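Local coordinates for protein SnoK (Streptomyces nogalater, PDB 5EPA) that acts as a non-heme iron, 2-oxoglutarate-dependent carbocyclase in the biosynthesis of the polyketide nogalamycin, at residues A146-W151 against V213-C218; L112-S117 against H236-M241. One frame throughout, in Å; residues are numbered along the deposited sequence.

In the fold
Going from the N terminus, the first of the four segments the chain reaches is 112-117, the start of strand 112-122, just after helix 98-108. It then runs through 146-151 and, 62 residues on, pairs that strand with 213-218, closing interaction 1. Only with 236-241 does it come back to 112-117, so interaction 2 closes a larger loop with interaction 1 nested inside it. The two ladders are neighbours in one antiparallel sheet, in the order 213-217, 148-153, 233-242, 112-122, and probable hydrogen bonds Leu148 O to Tyr240 N and Ala150 O to Val238 N join them. Phe215 and Tyr240 both pack on helix 98-108, while Thr149, Trp151 and His216 line the 2-oxoglutarate pocket.

Interaction 1: residues A146-W151 against V213-C218; sequences ATLTAW and VVFHHC. With AKG (2-oxoglutaric acid), chain H.
Thr149 and His216 form a hydrogen-bonded antiparallel pair, each backbone N giving a 2.9 Å bond to the other's O, and their side chains lie alongside one another on the pocket side of the sheet. His216 sets CG between its backbone N and carbonyl carbon (chi1 68°). The imidazole then lies against the threonine in a CH-pi contact, with Thr149 CB 4.0 Å from the ring centroid. A water accepts from Thr149 OG1 at 2.6 Å and donates to His216 O.

Packing is also close on the reverse face, where Ala150 CB comes within 3.6 Å of Phe215 CE2, and helix 98-108 covers the phenylalanine. Toward Ala146 the fit is looser. The partly exposed His217 ring has Thr147 O over one face, offset toward the rim, and approaches Ala146 only at CA, 4.1 Å from NE2; NE2 itself is bonded to Ser145 O. Cys218 N to Thr147 O is the last backbone bond between the two segments at this end.

At the other end Trp151 has CG anti to its backbone N (chi1 -166°), and the indole leads away from 213-218 toward the ligand. NE1 meets 2-oxoglutarate O3 at the edge of the ring, 3.1 Å away and nearly straight at 165°. A phenylalanine in place of Trp151 has no N-H to give to O3, and that carboxylate would probably be held less firmly and be freer to turn, although Arg233 and Thr130 also bond the ligand. His216 NE2 reaches ligand O2 only weakly, at 3.4 Å; its stronger partner is Asp135 OD2. Asp135 being an iron ligand, His216 is a second-shell residue that links the sheet to the metal site, and this strand pair offers N-H donors toward both carboxylates of the cosubstrate.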
ATOM      1  N   ALA A 146      -6.349  12.721  -1.183  1.00 32.85           N
ATOM      2  CA  ALA A 146      -4.993  12.531  -1.660  1.00 30.98           C
ATOM      3  C   ALA A 146      -4.337  11.326  -1.043  1.00 29.24           C
ATOM      4  O   ALA A 146      -3.150  11.113  -1.215  1.00 29.46           O
ATOM      5  CB  ALA A 146      -4.180  13.777  -1.370  1.00 32.50           C
ATOM      6  N   THR A 147      -5.097  10.548  -0.279  1.00 28.04           N
ATOM      7  CA  THR A 147      -4.564   9.357   0.346  1.00 27.00           C
ATOM      8  C   THR A 147      -3.851   8.467  -0.689  1.00 26.68           C
ATOM      9  O   THR A 147      -4.396   8.186  -1.775  1.00 26.72           O
ATOM     10  CB  THR A 147      -5.661   8.577   1.072  1.00 26.65           C
ATOM     11  OG1 THR A 147      -6.135   9.340   2.170  1.00 27.38           O
ATOM     12  CG2 THR A 147      -5.174   7.249   1.615  1.00 25.66           C
ATOM     13  N   LEU A 148      -2.680   7.972  -0.300  1.00 25.75           N
ATOM     14  CA  LEU A 148      -1.857   7.107  -1.143  1.00 25.34           C
ATOM     15  C   LEU A 148      -1.023   6.123  -0.327  1.00 24.74           C
ATOM     16  O   LEU A 148      -0.863   6.266   0.889  1.00 23.20           O
ATOM     17  CB  LEU A 148      -0.933   7.932  -2.014  1.00 26.18           C
ATOM     18  CG  LEU A 148       0.346   8.500  -1.430  1.00 27.11           C
ATOM     19  CD1 LEU A 148       1.164   9.162  -2.516  1.00 28.19           C
ATOM     20  CD2 LEU A 148       0.034   9.525  -0.396  1.00 28.53           C
ATOM     21  N   THR A 149      -0.514   5.102  -1.020  1.00 23.93           N
ATOM     22  CA  THR A 149       0.234   4.019  -0.398  1.00 22.70           C
ATOM     23  C   THR A 149       1.636   3.957  -0.982  1.00 23.48           C
ATOM     24  O   THR A 149       1.804   4.108  -2.196  1.00 23.11           O
ATOM     25  CB  THR A 149      -0.424   2.670  -0.659  1.00 22.43           C
ATOM     26  OG1 THR A 149      -1.715   2.590  -0.032  1.00 22.53           O
ATOM     27  CG2 THR A 149       0.442   1.519  -0.153  1.00 22.07           C
ATOM     28  N   ALA A 150       2.621   3.793  -0.107  1.00 22.85           N
ATOM     29  CA  ALA A 150       3.982   3.509  -0.496  1.00 22.79           C
ATOM     30  C   ALA A 150       4.220   2.011  -0.354  1.00 22.62           C
ATOM     31  O   ALA A 150       4.129   1.481   0.733  1.00 23.56           O
ATOM     32  CB  ALA A 150       4.954   4.259   0.404  1.00 22.94           C
ATOM     33  N   TRP A 151       4.510   1.339  -1.459  1.00 22.49           N
ATOM     34  CA  TRP A 151       4.760  -0.101  -1.463  1.00 21.94           C
ATOM     35  C   TRP A 151       6.243  -0.271  -1.584  1.00 22.35           C
ATOM     36  O   TRP A 151       6.819  -0.037  -2.636  1.00 23.38           O
ATOM     37  CB  TRP A 151       4.030  -0.742  -2.623  1.00 21.35           C
ATOM     38  CG  TRP A 151       3.909  -2.241  -2.595  1.00 21.05           C
ATOM     39  CD1 TRP A 151       2.942  -2.986  -2.008  1.00 20.79           C
ATOM     40  CD2 TRP A 151       4.759  -3.161  -3.279  1.00 20.96           C
ATOM     41  NE1 TRP A 151       3.152  -4.319  -2.250  1.00 20.74           N
ATOM     42  CE2 TRP A 151       4.271  -4.446  -3.033  1.00 20.68           C
ATOM     43  CE3 TRP A 151       5.926  -3.009  -4.050  1.00 21.47           C
ATOM     44  CZ2 TRP A 151       4.861  -5.581  -3.571  1.00 20.87           C
ATOM     45  CZ3 TRP A 151       6.540  -4.153  -4.549  1.00 21.84           C
ATOM     46  CH2 TRP A 151       6.005  -5.419  -4.305  1.00 21.42           C
ATOM     47  N   VAL A 213      10.603   1.999  -4.307  1.00 25.28           N
ATOM     48  CA  VAL A 213       9.245   2.191  -3.807  1.00 25.21           C
ATOM     49  C   VAL A 213       8.320   2.500  -4.957  1.00 25.68           C
ATOM     50  O   VAL A 213       8.644   3.333  -5.800  1.00 27.52           O
ATOM     51  CB  VAL A 213       9.161   3.352  -2.803  1.00 24.46           C
ATOM     52  CG1 VAL A 213       7.766   3.450  -2.243  1.00 24.04           C
ATOM     53  CG2 VAL A 213      10.129   3.139  -1.657  1.00 24.93           C
ATOM     54  N   VAL A 214       7.156   1.865  -4.985  1.00 25.06           N
ATOM     55  CA  VAL A 214       6.116   2.282  -5.896  1.00 24.50           C
ATOM     56  C   VAL A 214       4.978   2.875  -5.086  1.00 24.02           C
ATOM     57  O   VAL A 214       4.454   2.235  -4.196  1.00 24.29           O
ATOM     58  CB  VAL A 214       5.562   1.121  -6.730  1.00 24.52           C
ATOM     59  CG1 VAL A 214       4.649   1.649  -7.834  1.00 24.80           C
ATOM     60  CG2 VAL A 214       6.686   0.312  -7.337  1.00 24.88           C
ATOM     61  N   PHE A 215       4.562   4.078  -5.451  1.00 24.21           N
ATOM     62  CA  PHE A 215       3.465   4.789  -4.786  1.00 23.39           C
ATOM     63  C   PHE A 215       2.227   4.686  -5.631  1.00 23.66           C
ATOM     64  O   PHE A 215       2.286   4.810  -6.853  1.00 24.53           O
ATOM     65  CB  PHE A 215       3.787   6.281  -4.633  1.00 23.72           C
ATOM     66  CG  PHE A 215       4.931   6.570  -3.736  1.00 23.43           C
ATOM     67  CD1 PHE A 215       6.198   6.498  -4.183  1.00 23.59           C
ATOM     68  CD2 PHE A 215       4.705   6.926  -2.400  1.00 23.58           C
ATOM     69  CE1 PHE A 215       7.268   6.729  -3.317  1.00 24.24           C
ATOM     70  CE2 PHE A 215       5.750   7.189  -1.542  1.00 23.62           C
ATOM     71  CZ  PHE A 215       7.048   7.087  -2.005  1.00 23.85           C
ATOM     72  N   HIS A 216       1.093   4.449  -5.000  1.00 23.66           N
ATOM     73  CA  HIS A 216      -0.182   4.470  -5.738  1.00 23.87           C
ATOM     74  C   HIS A 216      -1.306   5.134  -4.955  1.00 22.97           C
ATOM     75  O   HIS A 216      -1.486   4.909  -3.751  1.00 21.46           O
ATOM     76  CB  HIS A 216      -0.592   3.030  -6.253  1.00 23.85           C
ATOM     77  CG  HIS A 216      -0.962   2.063  -5.174  1.00 23.12           C
ATOM     78  ND1 HIS A 216      -0.041   1.253  -4.569  1.00 23.18           N
ATOM     79  CD2 HIS A 216      -2.142   1.806  -4.562  1.00 23.26           C
ATOM     80  CE1 HIS A 216      -0.627   0.538  -3.627  1.00 22.25           C
ATOM     81  NE2 HIS A 216      -1.911   0.819  -3.636  1.00 22.68           N
ATOM     82  N   HIS A 217      -2.096   5.905  -5.686  1.00 23.50           N
ATOM     83  CA  HIS A 217      -3.269   6.576  -5.129  1.00 24.29           C
ATOM     84  C   HIS A 217      -4.337   5.605  -4.623  1.00 23.79           C
ATOM     85  O   HIS A 217      -4.423   4.465  -5.068  1.00 23.32           O
ATOM     86  CB  HIS A 217      -3.850   7.504  -6.164  1.00 25.54           C
ATOM     87  CG  HIS A 217      -4.878   8.448  -5.632  1.00 26.58           C
ATOM     88  ND1 HIS A 217      -6.215   8.134  -5.579  1.00 27.14           N
ATOM     89  CD2 HIS A 217      -4.772   9.720  -5.183  1.00 27.67           C
ATOM     90  CE1 HIS A 217      -6.892   9.161  -5.098  1.00 28.12           C
ATOM     91  NE2 HIS A 217      -6.038  10.137  -4.847  1.00 28.48           N
ATOM     92  N   CYS A 218      -5.127   6.045  -3.651  1.00 24.63           N
ATOM     93  CA  CYS A 218      -6.139   5.171  -2.996  1.00 24.53           C
ATOM     94  C   CYS A 218      -7.284   4.740  -3.926  1.00 25.36           C
ATOM     95  O   CYS A 218      -8.051   3.843  -3.600  1.00 24.84           O
ATOM     96  CB  CYS A 218      -6.732   5.809  -1.727  1.00 24.78           C
ATOM     97  SG  CYS A 218      -7.666   7.355  -2.007  1.00 26.80           S
TER
HETATM   98  C1  AKG H 301      -1.407  -2.502  -1.498  1.00 13.40           C
HETATM   99  O1  AKG H 301      -0.266  -2.144  -1.114  1.00 14.55           O
HETATM  100  O2  AKG H 301      -2.446  -1.788  -1.511  1.00 14.12           O
HETATM  101  C2  AKG H 301      -1.617  -3.873  -1.956  1.00 13.68           C
HETATM  102  O5  AKG H 301      -2.761  -4.110  -2.314  1.00 16.29           O
HETATM  103  C3  AKG H 301      -0.491  -4.876  -1.971  1.00 13.19           C
HETATM  104  C4  AKG H 301      -0.873  -6.329  -2.267  1.00 12.89           C
HETATM  105  C5  AKG H 301       0.387  -7.214  -2.316  1.00 13.44           C
HETATM  106  O3  AKG H 301       1.464  -6.880  -1.722  1.00 13.85           O
HETATM  107  O4  AKG H 301       0.365  -8.278  -2.940  1.00 12.22           O
HETATM  108  O   HOH W   1      -3.425   3.353  -1.851  1.00 19.75           O

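Interaction 2: residues L112-S117 against H236-M241; sequences LRVYSS and HGVVYM
Met241 lies across Tyr115 at about a right angle, and its side chain can be followed atom by atom. CG sits between the backbone N and the carbonyl carbon (chi1 66°), and the chain is extended beyond it. CB lies 4.0 Å from Tyr115 CB. CG rests 3.6 Å from Arg113 O, the carbonyl that accepts the bond from Met241 N. SD then presses on Tyr115 CB at 3.6 Å and makes an oblique Met-aromatic contact, 5.1 Å from the ring centroid. The tip, CE, ends 3.9 Å from Arg113 CB and also meets Val114 O. The guanidinium of Arg113 leads away, to the carbonyl oxygens of Ala243 and Phe270.

Tyr115 is also where the ladder slips by one residue. Both Tyr115 and Ser116 face Val239: Tyr115 N donates to Val239 O at 2.9 Å, and Ser116 O accepts from Val239 N. This is a classic beta bulge, and its first residue, Tyr115, places CB against Val239 CG1 as well as against the sulfur. On the reverse face Val114 CG2 lies beside Tyr240 CE1, 3.9 Å away, while Val238 CG1 lies over one face of that phenol ring, toward its rim; the ring's hydroxyl is bonded to Val95 O.

Beyond the bulge, Ser117 OG and His236 NE2 share a 2.8 Å hydrogen bond at the edge of the imidazole; either may be the donor. The chemistry thus changes along the strand pair: sulfur and apolar carbon of 236-241 pack against the tyrosine, which Leu139, Pro140 and His255 also touch, and at the other end the one side-chain hydrogen bond between the segments joins Ser117 to His236, while Ser116 OG bonds to Gln83. Val239, between them, packs on Thr149, which carries the contact on to the next strand and the pocket.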
ATOM      1  N   LEU A 112      -0.342  14.983   5.069  1.00 29.70           N
ATOM      2  CA  LEU A 112      -0.604  13.592   5.305  1.00 28.19           C
ATOM      3  C   LEU A 112      -0.338  13.171   6.733  1.00 27.60           C
ATOM      4  O   LEU A 112       0.422  13.816   7.458  1.00 27.77           O
ATOM      5  CB  LEU A 112       0.281  12.749   4.429  1.00 27.36           C
ATOM      6  CG  LEU A 112       0.175  12.941   2.916  1.00 27.57           C
ATOM      7  CD1 LEU A 112       1.324  12.221   2.246  1.00 26.75           C
ATOM      8  CD2 LEU A 112      -1.153  12.447   2.364  1.00 27.46           C
ATOM      9  N   ARG A 113      -0.965  12.056   7.100  1.00 26.21           N
ATOM     10  CA  ARG A 113      -0.641  11.334   8.323  1.00 25.95           C
ATOM     11  C   ARG A 113      -0.411   9.883   7.965  1.00 25.11           C
ATOM     12  O   ARG A 113      -0.956   9.389   7.004  1.00 23.84           O
ATOM     13  CB  ARG A 113      -1.797  11.366   9.332  1.00 26.16           C
ATOM     14  CG  ARG A 113      -2.027  12.668  10.070  1.00 27.08           C
ATOM     15  CD  ARG A 113      -3.305  12.590  10.885  1.00 27.33           C
ATOM     16  NE  ARG A 113      -3.576  13.868  11.522  1.00 28.57           N
ATOM     17  CZ  ARG A 113      -2.978  14.301  12.633  1.00 29.74           C
ATOM     18  NH1 ARG A 113      -2.029  13.564  13.241  1.00 29.12           N
ATOM     19  NH2 ARG A 113      -3.302  15.491  13.137  1.00 30.91           N
ATOM     20  N   VAL A 114       0.345   9.186   8.809  1.00 25.47           N
ATOM     21  CA  VAL A 114       0.417   7.717   8.701  1.00 24.70           C
ATOM     22  C   VAL A 114      -0.878   7.082   9.239  1.00 24.07           C
ATOM     23  O   VAL A 114      -1.250   7.316  10.383  1.00 24.52           O
ATOM     24  CB  VAL A 114       1.592   7.152   9.486  1.00 25.32           C
ATOM     25  CG1 VAL A 114       1.647   5.642   9.339  1.00 24.74           C
ATOM     26  CG2 VAL A 114       2.892   7.750   8.991  1.00 26.09           C
ATOM     27  N   TYR A 115      -1.574   6.337   8.385  1.00 23.20           N
ATOM     28  CA  TYR A 115      -2.773   5.610   8.768  1.00 23.10           C
ATOM     29  C   TYR A 115      -2.388   4.272   9.359  1.00 22.93           C
ATOM     30  O   TYR A 115      -2.886   3.883  10.411  1.00 23.02           O
ATOM     31  CB  TYR A 115      -3.766   5.367   7.599  1.00 22.99           C
ATOM     32  CG  TYR A 115      -4.789   4.305   7.959  1.00 23.05           C
ATOM     33  CD1 TYR A 115      -5.697   4.517   8.955  1.00 23.93           C
ATOM     34  CD2 TYR A 115      -4.774   3.066   7.378  1.00 23.11           C
ATOM     35  CE1 TYR A 115      -6.608   3.545   9.347  1.00 23.80           C
ATOM     36  CE2 TYR A 115      -5.697   2.085   7.748  1.00 23.28           C
ATOM     37  CZ  TYR A 115      -6.602   2.345   8.769  1.00 23.78           C
ATOM     38  OH  TYR A 115      -7.494   1.358   9.172  1.00 24.89           O
ATOM     39  N   SER A 116      -1.534   3.552   8.657  1.00 22.87           N
ATOM     40  CA  SER A 116      -1.158   2.202   9.054  1.00 22.87           C
ATOM     41  C   SER A 116      -0.028   1.734   8.169  1.00 23.52           C
ATOM     42  O   SER A 116       0.368   2.416   7.205  1.00 23.58           O
ATOM     43  CB  SER A 116      -2.328   1.229   8.899  1.00 22.55           C
ATOM     44  OG  SER A 116      -2.056   0.005   9.539  1.00 22.17           O
ATOM     45  N   SER A 117       0.495   0.560   8.497  1.00 24.37           N
ATOM     46  CA  SER A 117       1.373  -0.142   7.582  1.00 25.13           C
ATOM     47  C   SER A 117       1.151  -1.627   7.695  1.00 26.44           C
ATOM     48  O   SER A 117       0.627  -2.108   8.719  1.00 27.67           O
ATOM     49  CB  SER A 117       2.836   0.235   7.834  1.00 25.75           C
ATOM     50  OG  SER A 117       3.424  -0.485   8.898  1.00 24.17           O
ATOM     51  N   HIS A 236       6.687  -3.803   2.218  1.00 24.31           N
ATOM     52  CA  HIS A 236       6.067  -3.113   3.325  1.00 24.21           C
ATOM     53  C   HIS A 236       5.189  -2.020   2.762  1.00 24.31           C
ATOM     54  O   HIS A 236       5.669  -1.107   2.110  1.00 25.75           O
ATOM     55  CB  HIS A 236       7.105  -2.503   4.270  1.00 24.96           C
ATOM     56  CG  HIS A 236       6.591  -2.268   5.655  1.00 25.10           C
ATOM     57  ND1 HIS A 236       6.710  -3.199   6.653  1.00 26.25           N
ATOM     58  CD2 HIS A 236       5.870  -1.254   6.176  1.00 25.72           C
ATOM     59  CE1 HIS A 236       6.112  -2.765   7.746  1.00 27.17           C
ATOM     60  NE2 HIS A 236       5.602  -1.576   7.487  1.00 27.72           N
ATOM     61  N   GLY A 237       3.888  -2.109   3.019  1.00 24.55           N
ATOM     62  CA  GLY A 237       2.944  -1.158   2.482  1.00 25.08           C
ATOM     63  C   GLY A 237       2.625  -0.131   3.539  1.00 24.84           C
ATOM     64  O   GLY A 237       2.200  -0.479   4.620  1.00 26.66           O
ATOM     65  N   VAL A 238       2.819   1.134   3.229  1.00 24.31           N
ATOM     66  CA  VAL A 238       2.493   2.193   4.175  1.00 24.62           C
ATOM     67  C   VAL A 238       1.349   3.062   3.627  1.00 24.19           C
ATOM     68  O   VAL A 238       1.498   3.633   2.552  1.00 24.27           O
ATOM     69  CB  VAL A 238       3.708   3.108   4.430  1.00 25.07           C
ATOM     70  CG1 VAL A 238       3.375   4.148   5.490  1.00 25.71           C
ATOM     71  CG2 VAL A 238       4.869   2.299   4.877  1.00 25.62           C
ATOM     72  N   VAL A 239       0.254   3.215   4.382  1.00 23.65           N
ATOM     73  CA  VAL A 239      -0.858   4.049   3.908  1.00 22.46           C
ATOM     74  C   VAL A 239      -0.735   5.404   4.542  1.00 22.92           C
ATOM     75  O   VAL A 239      -0.743   5.524   5.773  1.00 24.21           O
ATOM     76  CB  VAL A 239      -2.206   3.441   4.249  1.00 22.17           C
ATOM     77  CG1 VAL A 239      -3.315   4.355   3.834  1.00 22.36           C
ATOM     78  CG2 VAL A 239      -2.368   2.090   3.575  1.00 21.54           C
ATOM     79  N   TYR A 240      -0.528   6.415   3.713  1.00 22.63           N
ATOM     80  CA  TYR A 240      -0.484   7.810   4.138  1.00 22.98           C
ATOM     81  C   TYR A 240      -1.840   8.445   3.806  1.00 23.32           C
ATOM     82  O   TYR A 240      -2.196   8.578   2.634  1.00 23.13           O
ATOM     83  CB  TYR A 240       0.633   8.561   3.430  1.00 23.41           C
ATOM     84  CG  TYR A 240       2.045   8.088   3.743  1.00 23.45           C
ATOM     85  CD1 TYR A 240       2.656   8.437   4.934  1.00 24.21           C
ATOM     86  CD2 TYR A 240       2.748   7.340   2.859  1.00 22.93           C
ATOM     87  CE1 TYR A 240       3.922   8.018   5.231  1.00 24.53           C
ATOM     88  CE2 TYR A 240       4.036   6.906   3.134  1.00 23.13           C
ATOM     89  CZ  TYR A 240       4.625   7.240   4.320  1.00 23.92           C
ATOM     90  OH  TYR A 240       5.920   6.829   4.612  1.00 23.80           O
ATOM     91  N   MET A 241      -2.599   8.790   4.841  1.00 23.59           N
ATOM     92  CA  MET A 241      -3.920   9.305   4.659  1.00 23.98           C
ATOM     93  C   MET A 241      -3.921  10.813   4.703  1.00 25.57           C
ATOM     94  O   MET A 241      -3.007  11.437   5.223  1.00 26.87           O
ATOM     95  CB  MET A 241      -4.855   8.740   5.712  1.00 23.77           C
ATOM     96  CG  MET A 241      -4.556   9.176   7.156  1.00 23.89           C
ATOM     97  SD  MET A 241      -5.621   8.374   8.350  1.00 23.28           S
ATOM     98  CE  MET A 241      -4.772   8.885   9.857  1.00 23.94           C
TER